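Local structure of lipoprotein (Mycoplasma mycoides subsp. capri, 7ADK) at residues N289-T294 with S463-N468; N480-N485 with K659-L664; T425-D430 with A538-V543. The protein probably acts as a serine protease of the chymotrypsin-like PA clan, in a family that includes mycoplasma immunoglobulin proteases. All coordinates share one frame; numbering follows the deposited sequence.

Interaction 1: residues N289-T294 with S463-N468; sequences NEEYKT and SLTRLN
Residues 289-293 and 463-467 run as neighbouring antiparallel strands, their axes 4.9 Å apart at the closest. Asn289 and Thr465 form a hydrogen-bonded pair. Asn289 N donates to Thr465 O at 2.8 Å, and Thr465 N returns a nearly straight bond to Asn289 O (172° at the hydrogen). Glu291 and Ser463 make the next hydrogen-bonded pair. There Ser463 N reaches Glu291 O at 3.1 Å, while the return bond from Glu291 N is weak. Glu290 and Leu464 sit between them as a non-hydrogen-bonded pair, with a CA-H...O contact from Glu290 CA to Ser463 O.

The side chains of Asn289, Thr465, Glu291 and Ser463 share one face of the sheet. Asn289 and Thr465 lie alongside each other and point the same way. CG of Asn289 is anti to the backbone N (chi1 175°). Asn289 ND2 passes Thr465 CG2 at 3.6 Å and goes on to bond Asn480 OD1. Thr465 turns OG1 anti to its own N, which leaves CG2 to do the touching; OG1 bonds Asn480 and Thr487 O. Glu291 bends at chi2, so that Glu291 OE1 comes back to 3.8 Å from Ser463 CB. Its other oxygen, OE2, makes a salt bridge to Lys488. Ser463 OG pairs with Thr490.

Glu290, Tyr292 and Leu464 occupy the other face. Glu290 has CG in the crowded position between N and the carbonyl carbon, with an extended chain beyond. OE1 of the buried Glu290 accepts a weak bond from Tyr292 OH at 2.6 Å.

Strand 421-433 pairs with the other edge of 289-293, through Glu290 with Gly424 and Tyr292 with Glu422. A strand flanked by antiparallel neighbours on both edges fits the curled antiparallel sheet of a PA-clan, chymotrypsin-like barrel.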
loop_
_atom_site.group_PDB
_atom_site.type_symbol
_atom_site.label_atom_id
_atom_site.label_comp_id
_atom_site.label_asym_id
_atom_site.label_seq_id
_atom_site.Cartn_x
_atom_site.Cartn_y
_atom_site.Cartn_z
ATOM N N ASN B 289 -9.812 12.495 -9.556
ATOM C CA ASN B 289 -9.260 11.382 -10.281
ATOM C C ASN B 289 -10.423 10.998 -11.207
ATOM O O ASN B 289 -11.520 10.730 -10.722
ATOM C CB ASN B 289 -8.974 10.290 -9.255
ATOM C CG ASN B 289 -8.505 8.978 -9.832
ATOM O OD1 ASN B 289 -8.193 8.842 -10.997
ATOM N ND2 ASN B 289 -8.420 7.966 -9.013
ATOM N N GLU B 290 -10.251 11.080 -12.517
ATOM C CA GLU B 290 -11.354 10.862 -13.461
ATOM C C GLU B 290 -11.116 9.667 -14.372
ATOM O O GLU B 290 -9.975 9.352 -14.722
ATOM C CB GLU B 290 -11.691 12.150 -14.230
ATOM C CG GLU B 290 -10.497 12.687 -15.037
ATOM C CD GLU B 290 -10.878 13.441 -16.317
ATOM O OE1 GLU B 290 -12.087 13.684 -16.563
ATOM O OE2 GLU B 290 -9.951 13.768 -17.096
ATOM N N GLU B 291 -12.215 9.025 -14.765
ATOM C CA GLU B 291 -12.272 7.855 -15.633
ATOM C C GLU B 291 -13.287 8.083 -16.759
ATOM O O GLU B 291 -14.403 8.534 -16.508
ATOM C CB GLU B 291 -12.659 6.590 -14.843
ATOM C CG GLU B 291 -11.736 6.185 -13.673
ATOM C CD GLU B 291 -12.340 6.435 -12.270
ATOM O OE1 GLU B 291 -12.715 7.580 -11.947
ATOM O OE2 GLU B 291 -12.429 5.474 -11.465
ATOM N N TYR B 292 -12.931 7.712 -17.988
ATOM C CA TYR B 292 -13.845 7.593 -19.121
ATOM C C TYR B 292 -13.836 6.153 -19.640
ATOM O O TYR B 292 -12.782 5.675 -20.044
ATOM C CB TYR B 292 -13.420 8.537 -20.247
ATOM C CG TYR B 292 -13.418 10.002 -19.890
ATOM C CD1 TYR B 292 -14.637 10.629 -19.618
ATOM C CD2 TYR B 292 -12.211 10.726 -19.803
ATOM C CE1 TYR B 292 -14.691 11.986 -19.296
ATOM C CE2 TYR B 292 -12.263 12.088 -19.430
ATOM C CZ TYR B 292 -13.494 12.714 -19.177
ATOM O OH TYR B 292 -13.545 13.989 -18.738
ATOM N N LYS B 293 -14.978 5.465 -19.638
ATOM C CA LYS B 293 -15.056 4.052 -20.017
ATOM C C LYS B 293 -15.713 3.896 -21.388
ATOM O O LYS B 293 -16.790 4.434 -21.629
ATOM C CB LYS B 293 -15.750 3.275 -18.886
ATOM C CG LYS B 293 -15.098 1.903 -18.678
ATOM C CD LYS B 293 -15.761 1.098 -17.548
ATOM C CE LYS B 293 -14.925 -0.144 -17.187
ATOM N NZ LYS B 293 -15.713 -1.160 -16.438
ATOM N N THR B 294 -15.057 3.200 -22.310
ATOM C CA THR B 294 -15.431 3.125 -23.740
ATOM C C THR B 294 -16.125 1.825 -24.156
ATOM O O THR B 294 -16.702 1.771 -25.237
ATOM C CB THR B 294 -14.191 3.322 -24.628
ATOM O OG1 THR B 294 -13.181 2.452 -24.202
ATOM C CG2 THR B 294 -13.672 4.741 -24.570
ATOM N N SER B 463 -16.716 9.209 -14.589
ATOM C CA SER B 463 -16.694 9.293 -13.126
ATOM C C SER B 463 -15.693 10.319 -12.580
ATOM O O SER B 463 -14.712 10.632 -13.237
ATOM C CB SER B 463 -16.447 7.902 -12.542
ATOM O OG SER B 463 -16.741 7.868 -11.169
ATOM N N LEU B 464 -15.962 10.823 -11.374
ATOM C CA LEU B 464 -15.154 11.790 -10.620
ATOM C C LEU B 464 -14.910 11.211 -9.226
ATOM O O LEU B 464 -15.850 11.157 -8.440
ATOM C CB LEU B 464 -15.964 13.095 -10.534
ATOM C CG LEU B 464 -16.285 13.785 -11.861
ATOM C CD1 LEU B 464 -17.365 14.829 -11.642
ATOM C CD2 LEU B 464 -15.079 14.487 -12.466
ATOM N N THR B 465 -13.694 10.802 -8.860
ATOM C CA THR B 465 -13.371 10.472 -7.456
ATOM C C THR B 465 -12.423 11.470 -6.826
ATOM O O THR B 465 -11.354 11.757 -7.351
ATOM C CB THR B 465 -12.993 9.003 -7.198
ATOM O OG1 THR B 465 -12.804 8.777 -5.815
ATOM C CG2 THR B 465 -11.741 8.455 -7.843
ATOM N N ARG B 466 -12.839 12.014 -5.687
ATOM C CA ARG B 466 -12.222 13.183 -5.063
ATOM C C ARG B 466 -12.203 13.103 -3.549
ATOM O O ARG B 466 -13.125 12.562 -2.949
ATOM C CB ARG B 466 -12.954 14.440 -5.556
ATOM C CG ARG B 466 -14.461 14.490 -5.281
ATOM C CD ARG B 466 -14.746 15.588 -4.278
ATOM N NE ARG B 466 -16.053 15.441 -3.658
ATOM C CZ ARG B 466 -16.313 14.735 -2.585
ATOM N NH1 ARG B 466 -17.415 14.928 -1.948
ATOM N NH2 ARG B 466 -15.503 13.836 -2.124
ATOM N N LEU B 467 -11.155 13.651 -2.946
ATOM C CA LEU B 467 -10.954 13.769 -1.499
ATOM C C LEU B 467 -11.947 14.783 -0.924
ATOM O O LEU B 467 -12.042 15.888 -1.462
ATOM C CB LEU B 467 -9.482 14.181 -1.319
ATOM C CG LEU B 467 -8.903 14.161 0.097
ATOM C CD1 LEU B 467 -9.112 12.823 0.794
ATOM C CD2 LEU B 467 -7.395 14.382 0.029
ATOM N N ASN B 468 -12.735 14.418 0.088
ATOM C CA ASN B 468 -13.746 15.330 0.615
ATOM C C ASN B 468 -13.140 16.448 1.468
ATOM O O ASN B 468 -12.144 16.262 2.165
ATOM C CB ASN B 468 -14.972 14.636 1.245
ATOM C CG ASN B 468 -14.784 13.447 2.157
ATOM O OD1 ASN B 468 -14.078 13.485 3.147
ATOM N ND2 ASN B 468 -15.480 12.370 1.911
#

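Interaction 2: residues N480-N485 with K659-L664; sequences NGHDSN and KYDFSL
The carboxylate of Asp661 meets the turn at Asn480-His482. Asp661 OD1 accepts from Gly481 N at 2.9 Å, and the bond is nearly straight (167° at the hydrogen). Asp661 OD1 also accepts from Phe662 N, the next residue of its own loop, again at 2.9 Å. Both donors lie well out of the carboxylate plane. One oxygen is thus gripped by two backbone N-H groups, one from each loop. Asn480 N is close to Asp661 OD1 as well, but Asn480 N donates instead to Phe662 O at 2.9 Å, in the carbonyl plane.

The other oxygen, Asp661 OD2, lies 3.4 Å from His482 CD2. The two side chains cross at about a right angle, yet ring and carboxylate planes are only 23° apart. His482 NE2 stays 4.0 Å from Asp661 OD2, with no hydrogen bond between them. The nearby carboxylate would be expected to favour a protonated imidazole, though the charge is not seen.

Asn480 and Phe662 run side by side and point the same way, with Asn480 CB 3.9 Å from Phe662 CB. CG of Asn480 is anti to its backbone N (chi1 -169°). This turns the amide toward strands 289-293 and 461-467, where both its polar atoms find partners. The amide and phenyl planes are steeply inclined to each other.

The contact joins two loops of what is probably a PA-clan, chymotrypsin-like fold: the connection between strands 461-467 and 486-493, and a long loop after helix 651-655. Backbone bonds between Asp661 and Ala640 and between Ser663 and Pro638 hold the second loop.

Further along the first loop, Asp483 forms an Asx turn. Asp483 OD2 takes Asn485 N on the anti lone pair at 2.9 Å and Asn485 ND2 on the syn one. Beyond the two loops, a basic side chain of another protein chain forms a salt bridge with Asp483.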
loop_
_atom_site.group_PDB
_atom_site.type_symbol
_atom_site.label_atom_id
_atom_site.label_comp_id
_atom_site.label_asym_id
_atom_site.label_seq_id
_atom_site.Cartn_x
_atom_site.Cartn_y
_atom_site.Cartn_z
ATOM N N ASN B 480 -7.337 4.781 -3.043
ATOM C CA ASN B 480 -8.512 5.557 -3.419
ATOM C C ASN B 480 -9.814 4.745 -3.364
ATOM O O ASN B 480 -10.830 5.285 -2.943
ATOM C CB ASN B 480 -8.192 6.136 -4.798
ATOM C CG ASN B 480 -9.125 7.190 -5.339
ATOM O OD1 ASN B 480 -8.693 8.037 -6.102
ATOM N ND2 ASN B 480 -10.399 7.186 -5.023
ATOM N N GLY B 481 -9.809 3.464 -3.735
ATOM C CA GLY B 481 -10.980 2.581 -3.623
ATOM C C GLY B 481 -11.181 1.971 -2.236
ATOM O O GLY B 481 -12.117 1.208 -2.021
ATOM N N HIS B 482 -10.293 2.276 -1.293
ATOM C CA HIS B 482 -10.207 1.694 0.048
ATOM C C HIS B 482 -10.361 2.726 1.158
ATOM O O HIS B 482 -10.603 2.316 2.288
ATOM C CB HIS B 482 -8.870 0.941 0.186
ATOM C CG HIS B 482 -8.887 -0.436 -0.426
ATOM N ND1 HIS B 482 -8.952 -1.626 0.299
ATOM C CD2 HIS B 482 -8.995 -0.724 -1.752
ATOM C CE1 HIS B 482 -9.112 -2.601 -0.611
ATOM N NE2 HIS B 482 -9.142 -2.086 -1.848
ATOM N N ASP B 483 -10.239 4.033 0.894
ATOM C CA ASP B 483 -10.449 5.056 1.917
ATOM C C ASP B 483 -11.819 5.739 1.777
ATOM O O ASP B 483 -12.169 6.251 0.718
ATOM C CB ASP B 483 -9.287 6.058 1.910
ATOM C CG ASP B 483 -9.123 6.704 3.272
ATOM O OD1 ASP B 483 -8.065 6.554 3.906
ATOM O OD2 ASP B 483 -10.105 7.285 3.765
ATOM N N SER B 484 -12.583 5.808 2.871
ATOM C CA SER B 484 -13.875 6.501 2.977
ATOM C C SER B 484 -13.782 8.034 2.980
ATOM O O SER B 484 -14.798 8.708 2.843
ATOM C CB SER B 484 -14.626 6.003 4.215
ATOM O OG SER B 484 -13.790 6.108 5.303
ATOM N N ASN B 485 -12.583 8.615 3.079
ATOM C CA ASN B 485 -12.348 10.040 2.872
ATOM C C ASN B 485 -12.359 10.451 1.393
ATOM O O ASN B 485 -12.431 11.635 1.082
ATOM C CB ASN B 485 -11.043 10.433 3.555
ATOM C CG ASN B 485 -11.096 10.284 5.059
ATOM O OD1 ASN B 485 -11.670 11.076 5.778
ATOM N ND2 ASN B 485 -10.502 9.264 5.598
ATOM N N LYS B 659 -6.434 -3.064 -11.077
ATOM C CA LYS B 659 -7.851 -2.845 -11.419
ATOM C C LYS B 659 -8.479 -1.830 -10.468
ATOM O O LYS B 659 -8.311 -1.954 -9.256
ATOM C CB LYS B 659 -8.621 -4.179 -11.351
ATOM C CG LYS B 659 -8.422 -5.103 -12.561
ATOM C CD LYS B 659 -9.185 -4.618 -13.803
ATOM C CE LYS B 659 -9.180 -5.706 -14.886
ATOM N NZ LYS B 659 -9.974 -5.316 -16.081
ATOM N N TYR B 660 -9.227 -0.864 -11.002
ATOM C CA TYR B 660 -10.059 0.084 -10.239
ATOM C C TYR B 660 -9.344 0.894 -9.119
ATOM O O TYR B 660 -10.048 1.545 -8.341
ATOM C CB TYR B 660 -11.340 -0.640 -9.716
ATOM C CG TYR B 660 -12.500 -0.936 -10.668
ATOM C CD1 TYR B 660 -12.535 -0.475 -12.002
ATOM C CD2 TYR B 660 -13.629 -1.606 -10.143
ATOM C CE1 TYR B 660 -13.697 -0.653 -12.781
ATOM C CE2 TYR B 660 -14.786 -1.792 -10.924
ATOM C CZ TYR B 660 -14.828 -1.304 -12.248
ATOM O OH TYR B 660 -15.950 -1.444 -13.004
ATOM N N ASP B 661 -8.001 0.920 -9.000
ATOM C CA ASP B 661 -7.345 1.523 -7.817
ATOM C C ASP B 661 -6.128 2.442 -8.037
ATOM O O ASP B 661 -5.271 2.226 -8.896
ATOM C CB ASP B 661 -7.061 0.465 -6.737
ATOM C CG ASP B 661 -7.239 1.003 -5.312
ATOM O OD1 ASP B 661 -7.600 2.192 -5.139
ATOM O OD2 ASP B 661 -7.036 0.215 -4.366
ATOM N N PHE B 662 -6.068 3.491 -7.208
ATOM C CA PHE B 662 -5.250 4.692 -7.373
ATOM C C PHE B 662 -4.700 5.218 -6.042
ATOM O O PHE B 662 -5.194 4.903 -4.959
ATOM C CB PHE B 662 -6.052 5.796 -8.069
ATOM C CG PHE B 662 -6.615 5.447 -9.425
ATOM C CD1 PHE B 662 -5.990 5.919 -10.586
ATOM C CD2 PHE B 662 -7.806 4.713 -9.532
ATOM C CE1 PHE B 662 -6.535 5.635 -11.847
ATOM C CE2 PHE B 662 -8.338 4.406 -10.791
ATOM C CZ PHE B 662 -7.701 4.868 -11.949
ATOM N N SER B 663 -3.671 6.066 -6.135
ATOM C CA SER B 663 -2.953 6.704 -5.016
ATOM C C SER B 663 -3.098 8.233 -5.045
ATOM O O SER B 663 -3.287 8.788 -6.114
ATOM C CB SER B 663 -1.465 6.379 -5.094
ATOM O OG SER B 663 -1.223 4.996 -5.162
ATOM N N LEU B 664 -2.972 8.939 -3.916
ATOM C CA LEU B 664 -2.963 10.412 -3.824
ATOM C C LEU B 664 -1.528 10.968 -3.834
ATOM O O LEU B 664 -1.027 11.460 -2.825
ATOM C CB LEU B 664 -3.760 10.840 -2.578
ATOM C CG LEU B 664 -3.887 12.369 -2.374
ATOM C CD1 LEU B 664 -5.061 12.960 -3.128
ATOM C CD2 LEU B 664 -4.086 12.678 -0.903
#

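Interaction 3: residues T425-D430 with A538-V543; sequences TMWIMD and ADFAIV
This contact lies in the buried core of the curled antiparallel sheet of the PA-clan-like fold, where strand 421-433 crosses the start of strand 541-546 and the residue before it. The touching parts run 78° apart. Both strands pair with 442-447, so they are not neighbours in the sheet and meet through side chains. Just ahead of strand 541-546 is Asp539, the centre of an inverse gamma turn. Its OD2 bonds His450 ND1, as the Asp-His pair of a chymotrypsin-like catalytic triad would.

Met429 makes the largest single contribution. It leaves the backbone at a classic beta bulge, where Met429 and Asp430 together stand opposite the single residue Tyr444. Its CG takes the crowded position between N and the carbonyl carbon (chi1 76°), and the chain bends at chi3. The methyl CE then meets two partners. Met429 CE lies 3.8 Å from Ile542 CG1, the two side chains crossing at about a right angle. Met429 CE also meets the edge of the Phe540 ring, in plane, at 4.0 Å from Phe540 CZ.

Phe540 has CG anti to its backbone N (chi1 168°). Phe540 CE1 touches Trp427 CZ2 at 4.0 Å, the side chains again crossing at about a right angle. This end reaches the second sheet, where Trp427 and Phe540 both lean on Val773 of strand 769-778. Phe540 also packs edge-to-face with Phe789. At the other end of the contact, Met426 SD lies 4.3 Å from Val543 CB.

All six touching residues are buried. No hydrogen bond links the two segments. The chemistry implies an apolar patch held by shape and van der Waals contact between thioether, aliphatic and aromatic groups. Asp539, next to Phe540 in the chain, is itself buried, consistent with a sheltered bond to His450.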
loop_
_atom_site.group_PDB
_atom_site.type_symbol
_atom_site.label_atom_id
_atom_site.label_comp_id
_atom_site.label_asym_id
_atom_site.label_seq_id
_atom_site.Cartn_x
_atom_site.Cartn_y
_atom_site.Cartn_z
ATOM N N THR B 425 -6.152 13.051 -14.492
ATOM C CA THR B 425 -6.497 13.941 -13.393
ATOM C C THR B 425 -6.894 15.327 -13.905
ATOM O O THR B 425 -6.502 15.745 -15.000
ATOM C CB THR B 425 -5.342 14.017 -12.389
ATOM O OG1 THR B 425 -5.037 12.722 -11.939
ATOM C CG2 THR B 425 -5.682 14.814 -11.136
ATOM N N MET B 426 -7.707 16.029 -13.134
ATOM C CA MET B 426 -8.159 17.386 -13.410
ATOM C C MET B 426 -8.149 18.250 -12.152
ATOM O O MET B 426 -8.145 17.750 -11.033
ATOM C CB MET B 426 -9.591 17.436 -13.964
ATOM C CG MET B 426 -9.937 16.396 -15.009
ATOM S SD MET B 426 -11.341 16.802 -16.062
ATOM C CE MET B 426 -12.758 16.516 -14.958
ATOM N N TRP B 427 -8.210 19.555 -12.339
ATOM C CA TRP B 427 -8.616 20.493 -11.308
ATOM C C TRP B 427 -9.784 21.337 -11.770
ATOM O O TRP B 427 -9.945 21.626 -12.957
ATOM C CB TRP B 427 -7.451 21.383 -10.892
ATOM C CG TRP B 427 -6.937 22.287 -11.962
ATOM C CD1 TRP B 427 -7.276 23.583 -12.119
ATOM C CD2 TRP B 427 -6.022 21.976 -13.052
ATOM N NE1 TRP B 427 -6.663 24.094 -13.231
ATOM C CE2 TRP B 427 -5.864 23.157 -13.841
ATOM C CE3 TRP B 427 -5.312 20.835 -13.442
ATOM C CZ2 TRP B 427 -5.066 23.217 -14.979
ATOM C CZ3 TRP B 427 -4.485 20.891 -14.575
ATOM C CH2 TRP B 427 -4.359 22.069 -15.340
ATOM N N ILE B 428 -10.631 21.715 -10.833
ATOM C CA ILE B 428 -11.681 22.701 -11.041
ATOM C C ILE B 428 -11.007 24.070 -11.238
ATOM O O ILE B 428 -10.219 24.502 -10.396
ATOM C CB ILE B 428 -12.677 22.610 -9.865
ATOM C CG1 ILE B 428 -14.061 23.145 -10.235
ATOM C CG2 ILE B 428 -12.181 23.233 -8.550
ATOM C CD1 ILE B 428 -15.117 22.601 -9.260
ATOM N N MET B 429 -11.282 24.754 -12.351
ATOM C CA MET B 429 -10.731 26.082 -12.596
ATOM C C MET B 429 -11.792 27.174 -12.644
ATOM O O MET B 429 -11.552 28.269 -12.155
ATOM C CB MET B 429 -9.813 26.078 -13.816
ATOM C CG MET B 429 -10.496 26.049 -15.182
ATOM S SD MET B 429 -9.464 26.684 -16.523
ATOM C CE MET B 429 -8.349 25.300 -16.707
ATOM N N ASP B 430 -12.981 26.902 -13.173
ATOM C CA ASP B 430 -13.968 27.940 -13.461
ATOM C C ASP B 430 -15.408 27.400 -13.444
ATOM O O ASP B 430 -15.640 26.193 -13.502
ATOM C CB ASP B 430 -13.592 28.590 -14.803
ATOM C CG ASP B 430 -14.292 29.906 -15.107
ATOM O OD1 ASP B 430 -14.789 30.552 -14.176
ATOM O OD2 ASP B 430 -14.345 30.304 -16.291
ATOM N N ALA B 538 0.814 22.212 -26.957
ATOM C CA ALA B 538 1.217 21.944 -25.576
ATOM C C ALA B 538 0.187 21.033 -24.924
ATOM O O ALA B 538 -1.003 21.259 -25.137
ATOM C CB ALA B 538 1.322 23.260 -24.833
ATOM N N ASP B 539 0.588 20.026 -24.159
ATOM C CA ASP B 539 -0.359 19.043 -23.629
ATOM C C ASP B 539 -1.215 19.615 -22.475
ATOM O O ASP B 539 -0.978 19.371 -21.299
ATOM C CB ASP B 539 0.388 17.744 -23.299
ATOM C CG ASP B 539 -0.534 16.525 -23.161
ATOM O OD1 ASP B 539 -1.659 16.552 -23.692
ATOM O OD2 ASP B 539 -0.162 15.540 -22.492
ATOM N N PHE B 540 -2.220 20.417 -22.818
ATOM C CA PHE B 540 -3.182 21.066 -21.916
ATOM C C PHE B 540 -4.576 21.174 -22.575
ATOM O O PHE B 540 -4.673 21.574 -23.731
ATOM C CB PHE B 540 -2.648 22.446 -21.512
ATOM C CG PHE B 540 -3.660 23.330 -20.815
ATOM C CD1 PHE B 540 -4.243 22.926 -19.606
ATOM C CD2 PHE B 540 -4.071 24.534 -21.404
ATOM C CE1 PHE B 540 -5.230 23.709 -18.991
ATOM C CE2 PHE B 540 -5.047 25.329 -20.783
ATOM C CZ PHE B 540 -5.619 24.919 -19.574
ATOM N N ALA B 541 -5.651 20.853 -21.862
ATOM C CA ALA B 541 -7.011 20.934 -22.373
ATOM C C ALA B 541 -7.991 21.351 -21.273
ATOM O O ALA B 541 -7.701 21.172 -20.096
ATOM C CB ALA B 541 -7.370 19.592 -23.007
ATOM N N ILE B 542 -9.145 21.901 -21.630
ATOM C CA ILE B 542 -10.156 22.344 -20.661
ATOM C C ILE B 542 -11.502 21.692 -20.959
ATOM O O ILE B 542 -12.063 21.884 -22.033
ATOM C CB ILE B 542 -10.266 23.876 -20.606
ATOM C CG1 ILE B 542 -8.887 24.530 -20.422
ATOM C CG2 ILE B 542 -11.233 24.295 -19.489
ATOM C CD1 ILE B 542 -8.906 26.044 -20.503
ATOM N N VAL B 543 -12.017 20.910 -20.020
ATOM C CA VAL B 543 -13.241 20.118 -20.134
ATOM C C VAL B 543 -14.394 20.779 -19.388
ATOM O O VAL B 543 -14.283 21.132 -18.222
ATOM C CB VAL B 543 -13.014 18.692 -19.595
ATOM C CG1 VAL B 543 -14.316 17.880 -19.515
ATOM C CG2 VAL B 543 -12.007 17.958 -20.481
#

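How the interactions relate
Interactions 1 and 2 adjoin, their centres 11 Å apart. The strand pair and the turn are tied by two probable hydrogen bonds, Asn289 ND2 to Asn480 OD1 at 2.9 Å and Asn468 N to Asn485 O at 3.0 Å. Interactions 1 and 3 belong to the same sheet, since strands 289-293 and 421-433 are neighbours in it. Their centres are 14 Å apart, and Met426 links them: Met426 CE lies 4.0 Å from Leu464 CD2. Interactions 2 and 3 do not touch; their nearest atoms are about 7 Å apart. Interaction 3 borders the probable active site through Asp539, while interaction 2 borders the other protein chain.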